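Hypothetical aspartyl-tRNA synthetase (Sulfolobus tokodaii, PDB 1WYD) probably attaches L-aspartate to both tRNA(Asp) and tRNA(Asn), first activating the amino acid with ATP as aspartyl-adenylate. Local coordinates at residues Y2-I7 and K17-A22; G33-I38 and G58-L63; V68-G73 and E91-S96; I134-L139 and K251-E256; L141-E146 and L246-K251. All blocks are in the same frame, centred on the assembly; numbering follows the deposited sequence.

Contact 1: Y2-I7 and K17-A22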
# COMPACT_ATOMS: atom_id res chain seq x y z
N TYR B 2 0.80 15.20 25.03
CA TYR B 2 -0.31 15.84 25.73
C TYR B 2 -0.83 14.99 26.88
O TYR B 2 -1.80 15.33 27.55
CB TYR B 2 -1.47 16.20 24.76
CG TYR B 2 -1.23 17.40 23.87
CD1 TYR B 2 -1.70 18.66 24.22
CD2 TYR B 2 -0.52 17.27 22.68
CE1 TYR B 2 -1.50 19.77 23.39
CE2 TYR B 2 -0.30 18.36 21.84
CZ TYR B 2 -0.80 19.61 22.19
OH TYR B 2 -0.57 20.69 21.36
N ARG B 3 -0.15 13.88 27.10
CA ARG B 3 -0.56 12.91 28.09
C ARG B 3 0.68 12.23 28.59
O ARG B 3 1.71 12.31 27.95
CB ARG B 3 -1.47 11.86 27.45
CG ARG B 3 -1.01 11.44 26.08
CD ARG B 3 -1.60 10.18 25.67
NE ARG B 3 -2.99 10.32 25.21
CZ ARG B 3 -3.38 10.28 23.94
NH1 ARG B 3 -2.47 10.16 22.97
NH2 ARG B 3 -4.65 10.34 23.63
N SER B 4 0.56 11.54 29.73
CA SER B 4 1.57 10.60 30.19
C SER B 4 1.14 9.18 29.86
O SER B 4 1.97 8.36 29.49
CB SER B 4 1.83 10.75 31.71
OG SER B 4 0.77 10.15 32.46
N HIS B 5 -0.16 8.88 29.99
CA HIS B 5 -0.64 7.53 29.71
C HIS B 5 -1.87 7.51 28.81
O HIS B 5 -2.72 8.41 28.86
CB HIS B 5 -0.91 6.71 31.00
CG HIS B 5 0.29 6.53 31.89
ND1 HIS B 5 0.86 7.57 32.60
CD2 HIS B 5 1.04 5.44 32.17
CE1 HIS B 5 1.90 7.13 33.27
NE2 HIS B 5 2.03 5.83 33.03
N PHE B 6 -1.96 6.48 27.98
CA PHE B 6 -3.20 6.12 27.34
C PHE B 6 -4.10 5.47 28.37
O PHE B 6 -3.62 4.82 29.29
CB PHE B 6 -2.93 5.12 26.23
CG PHE B 6 -2.38 5.73 24.99
CD1 PHE B 6 -1.00 5.73 24.75
CD2 PHE B 6 -3.23 6.31 24.04
CE1 PHE B 6 -0.47 6.30 23.58
CE2 PHE B 6 -2.71 6.89 22.86
CZ PHE B 6 -1.32 6.87 22.64
N ILE B 7 -5.41 5.63 28.20
CA ILE B 7 -6.35 5.18 29.22
C ILE B 7 -6.07 3.73 29.62
O ILE B 7 -5.95 3.42 30.80
CB ILE B 7 -7.81 5.37 28.73
CG1 ILE B 7 -8.19 6.86 28.77
CG2 ILE B 7 -8.79 4.49 29.53
CD1 ILE B 7 -9.18 7.26 27.69
N LYS B 17 -1.66 7.27 42.23
CA LYS B 17 -0.69 7.88 41.32
C LYS B 17 -1.26 8.99 40.40
O LYS B 17 -2.43 8.97 40.03
CB LYS B 17 0.09 6.81 40.52
CG LYS B 17 1.60 7.11 40.33
CD LYS B 17 2.23 8.01 41.43
CE LYS B 17 2.48 9.45 40.91
NZ LYS B 17 3.46 10.23 41.73
N GLU B 18 -0.42 9.97 40.08
CA GLU B 18 -0.81 11.04 39.16
C GLU B 18 -0.58 10.66 37.69
O GLU B 18 0.51 10.26 37.30
CB GLU B 18 -0.09 12.35 39.45
CG GLU B 18 -0.50 13.44 38.49
CD GLU B 18 0.19 14.74 38.77
OE1 GLU B 18 1.41 14.83 38.48
OE2 GLU B 18 -0.48 15.67 39.28
N VAL B 19 -1.63 10.83 36.90
CA VAL B 19 -1.60 10.45 35.49
C VAL B 19 -2.14 11.61 34.66
O VAL B 19 -2.94 12.42 35.16
CB VAL B 19 -2.40 9.14 35.26
CG1 VAL B 19 -2.82 8.99 33.82
CG2 VAL B 19 -1.58 7.92 35.70
N ILE B 20 -1.68 11.72 33.42
CA ILE B 20 -2.28 12.67 32.49
C ILE B 20 -2.90 11.92 31.32
O ILE B 20 -2.20 11.24 30.57
CB ILE B 20 -1.28 13.70 32.01
CG1 ILE B 20 -0.48 14.25 33.20
CG2 ILE B 20 -2.02 14.81 31.21
CD1 ILE B 20 0.27 15.55 32.92
N TRP B 21 -4.22 12.02 31.21
CA TRP B 21 -4.96 11.51 30.07
C TRP B 21 -5.21 12.62 29.08
O TRP B 21 -5.33 13.80 29.48
CB TRP B 21 -6.29 10.92 30.50
CG TRP B 21 -6.18 9.55 31.04
CD1 TRP B 21 -5.08 8.77 31.04
CD2 TRP B 21 -7.22 8.78 31.65
NE1 TRP B 21 -5.36 7.55 31.61
CE2 TRP B 21 -6.67 7.54 32.01
CE3 TRP B 21 -8.58 9.02 31.95
CZ2 TRP B 21 -7.40 6.55 32.65
CZ3 TRP B 21 -9.31 8.04 32.57
CH2 TRP B 21 -8.73 6.81 32.92
N ALA B 22 -5.29 12.27 27.79
CA ALA B 22 -5.83 13.20 26.77
C ALA B 22 -6.83 12.50 25.86
O ALA B 22 -6.73 11.29 25.61
CB ALA B 22 -4.71 13.86 25.96
O HOH W 1 -5.14 9.13 27.23

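Contact 2: G33-I38 and G58-L63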
# COMPACT_ATOMS: atom_id res chain seq x y z
N GLY B 33 -23.82 15.60 42.95
CA GLY B 33 -22.92 16.74 42.89
C GLY B 33 -21.54 16.42 42.29
O GLY B 33 -20.66 17.28 42.29
N LYS B 34 -21.35 15.20 41.80
CA LYS B 34 -20.13 14.86 41.06
C LYS B 34 -20.38 14.82 39.55
O LYS B 34 -21.46 14.43 39.11
CB LYS B 34 -19.55 13.52 41.51
CG LYS B 34 -18.95 13.58 42.89
CD LYS B 34 -18.60 12.20 43.38
CE LYS B 34 -17.47 12.28 44.39
NZ LYS B 34 -17.65 13.41 45.36
N LYS B 35 -19.38 15.26 38.80
CA LYS B 35 -19.41 15.22 37.34
C LYS B 35 -18.61 14.03 36.86
O LYS B 35 -17.44 13.87 37.21
CB LYS B 35 -18.81 16.50 36.74
CG LYS B 35 -18.84 16.51 35.21
CD LYS B 35 -19.00 17.92 34.63
CE LYS B 35 -20.19 18.69 35.21
NZ LYS B 35 -21.45 18.52 34.43
N PHE B 36 -19.25 13.19 36.05
CA PHE B 36 -18.58 12.05 35.50
C PHE B 36 -18.28 12.28 34.02
O PHE B 36 -19.18 12.56 33.25
CB PHE B 36 -19.43 10.80 35.72
CG PHE B 36 -19.46 10.34 37.14
CD1 PHE B 36 -20.48 10.75 37.99
CD2 PHE B 36 -18.47 9.51 37.64
CE1 PHE B 36 -20.53 10.32 39.33
CE2 PHE B 36 -18.51 9.08 38.98
CZ PHE B 36 -19.53 9.49 39.82
N ILE B 37 -17.02 12.18 33.63
CA ILE B 37 -16.67 12.28 32.22
C ILE B 37 -16.16 10.94 31.73
O ILE B 37 -15.12 10.50 32.19
CB ILE B 37 -15.57 13.36 31.99
CG1 ILE B 37 -15.89 14.65 32.75
CG2 ILE B 37 -15.44 13.65 30.50
CD1 ILE B 37 -14.80 15.67 32.67
N ILE B 38 -16.88 10.30 30.81
CA ILE B 38 -16.29 9.21 30.06
C ILE B 38 -15.42 9.86 28.97
O ILE B 38 -15.89 10.62 28.11
CB ILE B 38 -17.35 8.21 29.46
CG1 ILE B 38 -18.34 7.66 30.49
CG2 ILE B 38 -16.66 7.04 28.74
CD1 ILE B 38 -17.78 7.21 31.83
N GLY B 58 -15.05 23.93 37.53
CA GLY B 58 -15.52 25.08 36.78
C GLY B 58 -15.48 24.87 35.28
O GLY B 58 -16.48 25.07 34.59
N ILE B 59 -14.33 24.44 34.77
CA ILE B 59 -14.20 24.21 33.34
C ILE B 59 -15.02 22.99 32.91
O ILE B 59 -15.68 23.04 31.88
CB ILE B 59 -12.70 24.22 32.87
CG1 ILE B 59 -12.60 24.46 31.34
CG2 ILE B 59 -11.92 22.97 33.35
CD1 ILE B 59 -11.20 24.78 30.86
N SER B 60 -15.06 21.95 33.73
CA SER B 60 -15.81 20.73 33.40
C SER B 60 -17.27 21.01 33.08
O SER B 60 -17.93 20.22 32.40
CB SER B 60 -15.68 19.67 34.52
OG SER B 60 -16.47 19.99 35.67
N GLN B 61 -17.77 22.15 33.55
CA GLN B 61 -19.17 22.53 33.39
C GLN B 61 -19.45 23.10 32.02
O GLN B 61 -20.60 23.16 31.60
CB GLN B 61 -19.59 23.54 34.47
CG GLN B 61 -19.71 22.94 35.88
CD GLN B 61 -21.07 22.32 36.12
OE1 GLN B 61 -21.61 21.64 35.24
NE2 GLN B 61 -21.64 22.55 37.31
N GLU B 62 -18.41 23.51 31.31
CA GLU B 62 -18.61 24.11 29.99
C GLU B 62 -18.30 23.13 28.84
O GLU B 62 -18.55 23.43 27.67
CB GLU B 62 -17.84 25.43 29.87
CG GLU B 62 -16.34 25.29 29.76
CD GLU B 62 -15.64 26.65 29.68
OE1 GLU B 62 -15.52 27.31 30.76
OE2 GLU B 62 -15.23 27.05 28.55
N LEU B 63 -17.81 21.95 29.23
CA LEU B 63 -17.45 20.86 28.33
C LEU B 63 -18.64 20.26 27.59
O LEU B 63 -19.76 20.17 28.11
CB LEU B 63 -16.74 19.76 29.12
CG LEU B 63 -15.36 20.03 29.72
CD1 LEU B 63 -14.81 18.75 30.35
CD2 LEU B 63 -14.39 20.57 28.67

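Contact 3: V68-G73 and E91-S96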
# COMPACT_ATOMS: atom_id res chain seq x y z
N VAL B 68 -12.00 18.12 22.78
CA VAL B 68 -10.75 17.44 23.04
C VAL B 68 -10.15 18.04 24.30
O VAL B 68 -9.96 19.27 24.38
CB VAL B 68 -9.79 17.61 21.84
CG1 VAL B 68 -8.44 17.06 22.16
CG2 VAL B 68 -10.40 16.99 20.57
N ILE B 69 -9.88 17.18 25.29
CA ILE B 69 -9.33 17.68 26.53
C ILE B 69 -8.06 16.96 26.98
O ILE B 69 -7.76 15.84 26.55
CB ILE B 69 -10.41 17.72 27.72
CG1 ILE B 69 -10.80 16.32 28.23
CG2 ILE B 69 -11.60 18.52 27.36
CD1 ILE B 69 -11.69 16.36 29.46
N GLN B 70 -7.32 17.66 27.84
CA GLN B 70 -6.23 17.13 28.63
C GLN B 70 -6.76 17.04 30.05
O GLN B 70 -7.36 18.00 30.56
CB GLN B 70 -5.10 18.14 28.62
CG GLN B 70 -3.73 17.58 28.39
CD GLN B 70 -2.68 18.67 28.32
OE1 GLN B 70 -1.49 18.42 28.53
NE2 GLN B 70 -3.11 19.89 28.02
N VAL B 71 -6.56 15.90 30.69
CA VAL B 71 -6.91 15.78 32.12
C VAL B 71 -5.79 15.18 32.99
O VAL B 71 -5.34 14.06 32.78
CB VAL B 71 -8.32 15.11 32.34
CG1 VAL B 71 -8.42 13.75 31.66
CG2 VAL B 71 -8.63 14.99 33.81
N ARG B 72 -5.33 15.97 33.95
CA ARG B 72 -4.40 15.54 34.98
C ARG B 72 -5.17 15.25 36.28
O ARG B 72 -5.90 16.10 36.78
CB ARG B 72 -3.38 16.64 35.22
CG ARG B 72 -2.44 16.39 36.39
CD ARG B 72 -1.24 17.34 36.41
NE ARG B 72 -1.62 18.69 36.83
CZ ARG B 72 -2.02 19.02 38.07
NH1 ARG B 72 -2.08 18.10 39.05
NH2 ARG B 72 -2.35 20.28 38.34
N GLY B 73 -5.02 14.03 36.80
CA GLY B 73 -5.60 13.70 38.09
C GLY B 73 -4.92 12.51 38.77
O GLY B 73 -3.86 12.03 38.34
N GLU B 91 -7.04 18.93 37.15
CA GLU B 91 -6.88 19.97 36.14
C GLU B 91 -7.31 19.45 34.78
O GLU B 91 -6.95 18.32 34.41
CB GLU B 91 -5.44 20.46 36.07
CG GLU B 91 -5.28 21.80 35.38
CD GLU B 91 -3.84 22.27 35.31
OE1 GLU B 91 -3.61 23.41 34.84
OE2 GLU B 91 -2.93 21.51 35.71
N ILE B 92 -8.09 20.27 34.07
CA ILE B 92 -8.56 19.97 32.73
C ILE B 92 -8.27 21.15 31.81
O ILE B 92 -8.60 22.31 32.11
CB ILE B 92 -10.09 19.60 32.74
CG1 ILE B 92 -10.32 18.20 33.36
CG2 ILE B 92 -10.72 19.71 31.31
CD1 ILE B 92 -11.64 18.07 34.14
N THR B 93 -7.63 20.86 30.69
CA THR B 93 -7.39 21.87 29.68
C THR B 93 -8.22 21.58 28.43
O THR B 93 -8.32 20.43 27.98
CB THR B 93 -5.90 21.89 29.33
OG1 THR B 93 -5.15 21.88 30.56
CG2 THR B 93 -5.53 23.23 28.66
N LEU B 94 -8.85 22.63 27.91
CA LEU B 94 -9.64 22.57 26.70
C LEU B 94 -8.72 22.78 25.50
O LEU B 94 -8.15 23.86 25.32
CB LEU B 94 -10.70 23.67 26.73
CG LEU B 94 -12.14 23.47 26.26
CD1 LEU B 94 -12.70 24.85 25.93
CD2 LEU B 94 -12.25 22.55 25.07
N LEU B 95 -8.53 21.73 24.69
CA LEU B 95 -7.60 21.83 23.58
C LEU B 95 -8.35 22.33 22.37
O LEU B 95 -7.86 23.16 21.62
CB LEU B 95 -6.95 20.48 23.29
CG LEU B 95 -6.19 19.84 24.45
CD1 LEU B 95 -5.58 18.54 24.01
CD2 LEU B 95 -5.10 20.78 25.01
N SER B 96 -9.56 21.81 22.21
CA SER B 96 -10.40 22.10 21.07
C SER B 96 -11.88 21.85 21.46
O SER B 96 -12.28 20.71 21.76
CB SER B 96 -9.94 21.22 19.89
OG SER B 96 -10.68 21.49 18.72

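Contact 4: I134-L139 and K251-E256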
# COMPACT_ATOMS: atom_id res chain seq x y z
N ILE B 134 -11.66 -0.19 11.52
CA ILE B 134 -10.49 0.50 11.00
C ILE B 134 -9.25 -0.24 11.52
O ILE B 134 -8.28 -0.47 10.79
CB ILE B 134 -10.53 1.97 11.50
CG1 ILE B 134 -11.69 2.71 10.82
CG2 ILE B 134 -9.18 2.63 11.33
CD1 ILE B 134 -11.87 4.19 11.23
N LYS B 135 -9.31 -0.62 12.78
CA LYS B 135 -8.23 -1.40 13.40
C LYS B 135 -8.00 -2.77 12.79
O LYS B 135 -6.86 -3.16 12.55
CB LYS B 135 -8.43 -1.47 14.91
CG LYS B 135 -8.03 -0.16 15.57
CD LYS B 135 -8.15 -0.17 17.11
CE LYS B 135 -9.55 0.07 17.57
NZ LYS B 135 -9.60 0.35 19.06
N ILE B 136 -9.08 -3.49 12.46
CA ILE B 136 -8.98 -4.85 11.94
C ILE B 136 -8.40 -4.87 10.54
O ILE B 136 -7.63 -5.79 10.20
CB ILE B 136 -10.37 -5.55 11.97
CG1 ILE B 136 -10.69 -6.02 13.39
CG2 ILE B 136 -10.46 -6.74 11.00
CD1 ILE B 136 -12.12 -6.53 13.55
N GLN B 137 -8.81 -3.90 9.72
CA GLN B 137 -8.29 -3.76 8.39
C GLN B 137 -6.77 -3.64 8.43
O GLN B 137 -6.10 -4.23 7.61
CB GLN B 137 -8.90 -2.51 7.69
CG GLN B 137 -8.64 -2.50 6.20
CD GLN B 137 -9.33 -1.36 5.42
OE1 GLN B 137 -8.83 -0.24 5.36
NE2 GLN B 137 -10.43 -1.67 4.78
N SER B 138 -6.23 -2.89 9.39
CA SER B 138 -4.81 -2.59 9.43
C SER B 138 -4.02 -3.84 9.79
O SER B 138 -2.93 -4.12 9.24
CB SER B 138 -4.52 -1.48 10.45
OG SER B 138 -3.11 -1.25 10.55
N LEU B 139 -4.61 -4.61 10.70
CA LEU B 139 -4.06 -5.87 11.16
C LEU B 139 -4.20 -6.86 10.04
O LEU B 139 -3.40 -7.79 9.92
CB LEU B 139 -4.90 -6.35 12.35
CG LEU B 139 -4.42 -6.47 13.79
CD1 LEU B 139 -3.24 -5.55 14.20
CD2 LEU B 139 -5.65 -6.37 14.78
N LYS B 251 -6.21 -15.75 12.08
CA LYS B 251 -5.45 -15.97 13.31
C LYS B 251 -4.99 -14.66 13.95
O LYS B 251 -5.05 -14.50 15.16
CB LYS B 251 -4.25 -16.90 13.06
CG LYS B 251 -3.59 -17.46 14.31
CD LYS B 251 -2.25 -18.12 13.96
CE LYS B 251 -1.67 -18.89 15.15
NZ LYS B 251 -0.20 -18.60 15.32
N THR B 252 -4.52 -13.72 13.14
CA THR B 252 -4.11 -12.43 13.70
C THR B 252 -5.29 -11.64 14.28
O THR B 252 -5.17 -10.99 15.34
CB THR B 252 -3.34 -11.60 12.65
OG1 THR B 252 -2.20 -12.34 12.18
CG2 THR B 252 -2.76 -10.36 13.28
N ILE B 253 -6.42 -11.66 13.59
CA ILE B 253 -7.59 -10.94 14.05
C ILE B 253 -8.00 -11.56 15.38
O ILE B 253 -8.17 -10.84 16.36
CB ILE B 253 -8.76 -11.00 13.03
CG1 ILE B 253 -8.31 -10.59 11.62
CG2 ILE B 253 -9.93 -10.16 13.52
CD1 ILE B 253 -7.50 -9.28 11.51
N LYS B 254 -8.11 -12.90 15.42
CA LYS B 254 -8.42 -13.66 16.67
C LYS B 254 -7.53 -13.41 17.89
O LYS B 254 -8.02 -13.44 19.01
CB LYS B 254 -8.51 -15.16 16.38
CG LYS B 254 -9.88 -15.58 15.90
CD LYS B 254 -9.94 -17.05 15.50
CE LYS B 254 -11.18 -17.31 14.63
NZ LYS B 254 -11.30 -18.72 14.11
N GLU B 255 -6.25 -13.13 17.69
CA GLU B 255 -5.33 -12.87 18.80
C GLU B 255 -5.12 -11.39 19.11
O GLU B 255 -5.17 -10.98 20.26
CB GLU B 255 -3.97 -13.51 18.52
CG GLU B 255 -3.90 -15.00 18.80
CD GLU B 255 -2.69 -15.65 18.14
OE1 GLU B 255 -2.71 -16.88 17.96
OE2 GLU B 255 -1.71 -14.93 17.82
N GLU B 256 -4.85 -10.61 18.08
CA GLU B 256 -4.51 -9.20 18.22
C GLU B 256 -5.73 -8.28 18.10
O GLU B 256 -5.65 -7.11 18.46
CB GLU B 256 -3.47 -8.83 17.17
CG GLU B 256 -2.00 -8.91 17.59
CD GLU B 256 -1.06 -8.48 16.47
OE1 GLU B 256 -0.66 -9.34 15.68
OE2 GLU B 256 -0.73 -7.25 16.35

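Contact 5: L141-E146 and L246-K251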
# COMPACT_ATOMS: atom_id res chain seq x y z
N LEU B 141 -3.88 -6.27 6.91
CA LEU B 141 -2.91 -6.00 5.87
C LEU B 141 -1.51 -6.46 6.31
O LEU B 141 -0.70 -6.99 5.50
CB LEU B 141 -2.93 -4.51 5.49
CG LEU B 141 -4.23 -4.03 4.78
CD1 LEU B 141 -4.42 -2.53 4.94
CD2 LEU B 141 -4.25 -4.39 3.29
N LYS B 142 -1.23 -6.23 7.59
CA LYS B 142 -0.00 -6.64 8.22
C LYS B 142 0.13 -8.16 8.06
O LYS B 142 1.16 -8.64 7.59
CB LYS B 142 -0.03 -6.21 9.71
CG LYS B 142 1.32 -6.26 10.40
CD LYS B 142 1.23 -6.72 11.87
CE LYS B 142 0.40 -8.02 12.02
NZ LYS B 142 0.78 -8.87 13.19
N ALA B 143 -0.93 -8.90 8.36
CA ALA B 143 -0.87 -10.37 8.35
C ALA B 143 -0.73 -10.86 6.94
O ALA B 143 -0.13 -11.93 6.70
CB ALA B 143 -2.10 -11.01 9.01
N PHE B 144 -1.29 -10.09 6.01
CA PHE B 144 -1.24 -10.43 4.60
C PHE B 144 0.21 -10.35 4.14
O PHE B 144 0.70 -11.23 3.47
CB PHE B 144 -2.13 -9.45 3.81
CG PHE B 144 -2.01 -9.55 2.31
CD1 PHE B 144 -2.67 -10.56 1.61
CD2 PHE B 144 -1.28 -8.58 1.59
CE1 PHE B 144 -2.60 -10.66 0.23
CE2 PHE B 144 -1.19 -8.65 0.18
CZ PHE B 144 -1.88 -9.70 -0.51
N ARG B 145 0.89 -9.26 4.48
CA ARG B 145 2.22 -9.04 3.95
C ARG B 145 3.19 -10.00 4.65
O ARG B 145 4.08 -10.57 4.02
CB ARG B 145 2.61 -7.60 4.12
CG ARG B 145 1.80 -6.62 3.27
CD ARG B 145 2.42 -5.25 3.24
NE ARG B 145 1.54 -4.25 2.65
CZ ARG B 145 0.71 -3.47 3.33
NH1 ARG B 145 0.62 -3.58 4.64
NH2 ARG B 145 -0.05 -2.55 2.69
N GLU B 146 3.00 -10.18 5.95
CA GLU B 146 3.85 -11.07 6.75
C GLU B 146 3.99 -12.46 6.13
O GLU B 146 5.11 -12.91 5.90
CB GLU B 146 3.28 -11.13 8.17
CG GLU B 146 3.95 -12.09 9.12
CD GLU B 146 3.18 -12.14 10.41
OE1 GLU B 146 3.70 -11.64 11.43
OE2 GLU B 146 2.04 -12.65 10.39
N LEU B 246 -4.83 -16.44 4.37
CA LEU B 246 -6.13 -16.25 5.02
C LEU B 246 -6.12 -16.79 6.43
O LEU B 246 -6.70 -16.21 7.33
CB LEU B 246 -7.21 -16.98 4.25
CG LEU B 246 -7.66 -16.43 2.91
CD1 LEU B 246 -8.84 -17.26 2.46
CD2 LEU B 246 -8.09 -15.00 3.09
N HIS B 247 -5.42 -17.90 6.60
CA HIS B 247 -5.25 -18.50 7.89
C HIS B 247 -4.48 -17.57 8.81
O HIS B 247 -4.84 -17.39 9.99
CB HIS B 247 -4.53 -19.85 7.75
CG HIS B 247 -4.42 -20.61 9.03
ND1 HIS B 247 -5.46 -21.37 9.52
CD2 HIS B 247 -3.44 -20.66 9.94
CE1 HIS B 247 -5.10 -21.90 10.68
NE2 HIS B 247 -3.88 -21.47 10.96
N ASN B 248 -3.41 -16.97 8.31
CA ASN B 248 -2.65 -16.07 9.19
C ASN B 248 -3.44 -14.80 9.52
O ASN B 248 -3.28 -14.21 10.61
CB ASN B 248 -1.30 -15.76 8.57
CG ASN B 248 -0.40 -14.97 9.47
OD1 ASN B 248 -0.07 -15.42 10.57
ND2 ASN B 248 0.05 -13.79 8.99
N ILE B 249 -4.30 -14.40 8.56
CA ILE B 249 -5.17 -13.25 8.71
C ILE B 249 -6.17 -13.51 9.83
O ILE B 249 -6.17 -12.81 10.82
CB ILE B 249 -5.89 -12.89 7.34
CG1 ILE B 249 -4.89 -12.25 6.38
CG2 ILE B 249 -6.99 -11.90 7.57
CD1 ILE B 249 -5.41 -12.03 5.01
N VAL B 250 -7.01 -14.52 9.69
CA VAL B 250 -8.00 -14.78 10.74
C VAL B 250 -7.35 -15.05 12.10
O VAL B 250 -7.82 -14.56 13.16
CB VAL B 250 -8.97 -15.89 10.35
CG1 VAL B 250 -9.68 -15.55 9.01
CG2 VAL B 250 -8.25 -17.18 10.21
N LYS B 251 -6.21 -15.75 12.08
CA LYS B 251 -5.45 -15.97 13.31
C LYS B 251 -4.99 -14.66 13.95
O LYS B 251 -5.05 -14.50 15.16
CB LYS B 251 -4.25 -16.90 13.06
CG LYS B 251 -3.59 -17.46 14.31
CD LYS B 251 -2.25 -18.12 13.96
CE LYS B 251 -1.67 -18.89 15.15
NZ LYS B 251 -0.20 -18.60 15.32

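Contact 1: Y2-I7 and K17-A22
The carbonyl oxygen of I20 accepts two backbone N-H groups, S4 N at 2.9 Å and H5 N at 3.2 Å, which reach it from opposite faces of its carbonyl plane. S4 returns a bond through its side chain: OG, lying between the backbone N and the carbonyl carbon (chi1 76°), takes the N-H of I20 at 3.1 Å, almost straight at 174°. The same OG is 2.6 Å from H5 ND1 in a hydrogen bond at the edge of the imidazole. The N-terminal segment is thereby tied, without being a strand itself, to strand 18-31 of the OB-fold anticodon-binding domain. Further along, I7 CG1 sits over the centre of the six-membered ring of W21, 3.6 Å from its centroid, a CH-pi contact. W21 NE1 is buried with no hydrogen-bond partner. At the other end R3 NH2 donates to A22 O (3.0 Å) from above the carbonyl plane, while R3 NH1 forms a salt bridge with E200 of the second subunit.

Contact 2: G33-I38 and G58-L63
K35 lays its aliphatic chain against S60 and brings its amine to Q61. CG leaves anti to the backbone N (chi1 -179°), and the chain then bends at each later torsion, with CE placed by a chi3 of -52°. CD meets both oxygens of S60, lying 3.4 Å from S60 OG and the same from S60 O. The S60 hydroxyl, set between its own backbone N and carbonyl carbon, is hydrogen-bonded to F57 O, within the short helix 57-60. Q61 bends at chi2 (-85°), and its OE1 accepts a weak hydrogen bond from K35 NZ at 3.2 Å, the two side chains crossing obliquely. Deeper in the contact, I37 CD1 meets L63 CD1 at 3.9 Å, the side chains at about a right angle. In this way the helix and the turn after it pack on strand 34-41 of the OB-fold barrel, where V50 of the next strand touches both I37 and S60. The K35 amine is held chiefly by D30, through a salt bridge, with Q61 as a weak second acceptor; across the segments the rest is methylene-to-oxygen contact at S60 and the meeting of the I37 and L63 methyls.

Contact 3: V68-G73 and E91-S96
Strands 68-73 and 91-94 run antiparallel, their axes 4.6 Å apart at closest approach and their directions 163° apart, with a classic beta bulge where L95 and S96 both face V68. At the bulge V68 O accepts L95 N at 2.9 Å and, weakly, S96 N, while V68 N donates to S96 O. Q70 and T93 form a hydrogen-bonded pair on the same face of the sheet as R72 and E91. The Q70 and T93 side chains lie side by side, pointing the same way, and Q70 NE2 comes 3.7 Å from both T93 CB and L95 CD2. On the face of Q70, V68 CG1 meets L95 CD1 at 3.7 Å, the side chains at about a right angle. R72 and E91 add a salt bridge: R72 NH2 meets E91 OE2 at 3.0 Å from above the carboxylate plane, with the two flat groups 77° apart. A chi3 of 74° places R72 NE, which adds a weak bond to the same oxygen. On the other face, V71 CG2 packs on I92 CG1 at 3.7 Å, and I69 CD1 touches I92 CG2. This face looks into the OB-fold barrel, toward L39 of strand 34-41 and L87 of strand 85-89. R72 NH1 pairs more strongly with E18 of strand 18-31, so two carboxylates hold the guanidinium, and at the bulge S96 OG is hydrogen-bonded to M391 O of the second subunit.

Contact 4: I134-L139 and K251-E256
I253 and I136 meet with their side chains at about a right angle, the tip of I253 being the part that reaches across. Its CD1 lies 3.9 Å from I136 CG2 and 3.7 Å from I136 O, so one methyl rests on both a side chain and the backbone of the facing helix. I253 CG1 is anti to the carbonyl carbon, and a chi2 of -48° places CD1 toward helix 134-139. The same methyl is 4.0 Å from L139 CB, which puts it against residues one helical turn apart. L139 points toward the other helix and divides its branches: CD1 approaches E256 OE2 at 3.7 Å, whereas CD2 packs 3.8 Å from E256 O. The charged end of E256 has its partner one turn further along helix 128-150, where OE1 forms a salt bridge with K142. The packing is largely apolar, with leucine and isoleucine methyls also resting on carbonyl and carboxylate oxygens; no hydrogen bond joins the segments, whose axes stay 9.9 Å apart and run at 130° to each other. I136 also packs on M405 and I253 on L408, both on helix 401-409. The setting is the class II synthetase catalytic fold, an antiparallel sheet flanked by helices: helix 128-150, which touches I154 of the second subunit, is consistent with the motif 1 dimer-interface helix, and strand 394-400 with helix 401-409 is consistent with motif 3.

Contact 5: L141-E146 and L246-K251
N248 ND2 is shared by two acceptors on the facing helix, E146 OE2 at 2.7 Å and A143 O at 3.0 Å. Both lie close to the plane of the amide. The bond to E146 is the straighter, 165° against 145°, and uses the anti lone pair of OE2, with carboxylate and amide planes 51° apart. N248 CG, anti to its backbone N, carries the amide toward helix 141-146, and E146 reaches in as an extended chain, the two side chains crossing at about a right angle. Beside this polar pair A143 CB packs against I249, 3.8 Å from its CA and 4.0 Å from its CG1. The small alanine lies where the helices are close, with axes 8.4 Å apart. Further out, I249 packs on L408 of helix 401-409, and F144 rests on V205, M226 and V228 of the catalytic-domain sheet. A143 O also accepts the hydroxyl of T147. With both N-H groups of one amide engaged, the N248 side chain is probably fixed in rotation, and its donation would help offset the charge of E146.

Contacts 1, 2 and 3 lie in the OB-fold domain and contacts 4 and 5 in the catalytic domain, so the two groups are well separated; the centres of contacts 2 and 5 are about 43 Å apart. Contacts 1 and 3 meet through backbone hydrogen bonds between strands 18-31 and 68-77, and contact 3 packs on contact 2 through apolar side chains. Contacts 4 and 5 join the same helices, 128-150 and 235-256. Contacts 1, 3, 4 and 5 touch the second subunit, whereas contact 2 does not. Backbone bonding dominates contact 3 and much of contact 1, both partly buried. The more buried contacts 2, 4 and 5 rely on side chains: contact 4 has no hydrogen bond across its segments, contact 5 two from one amide.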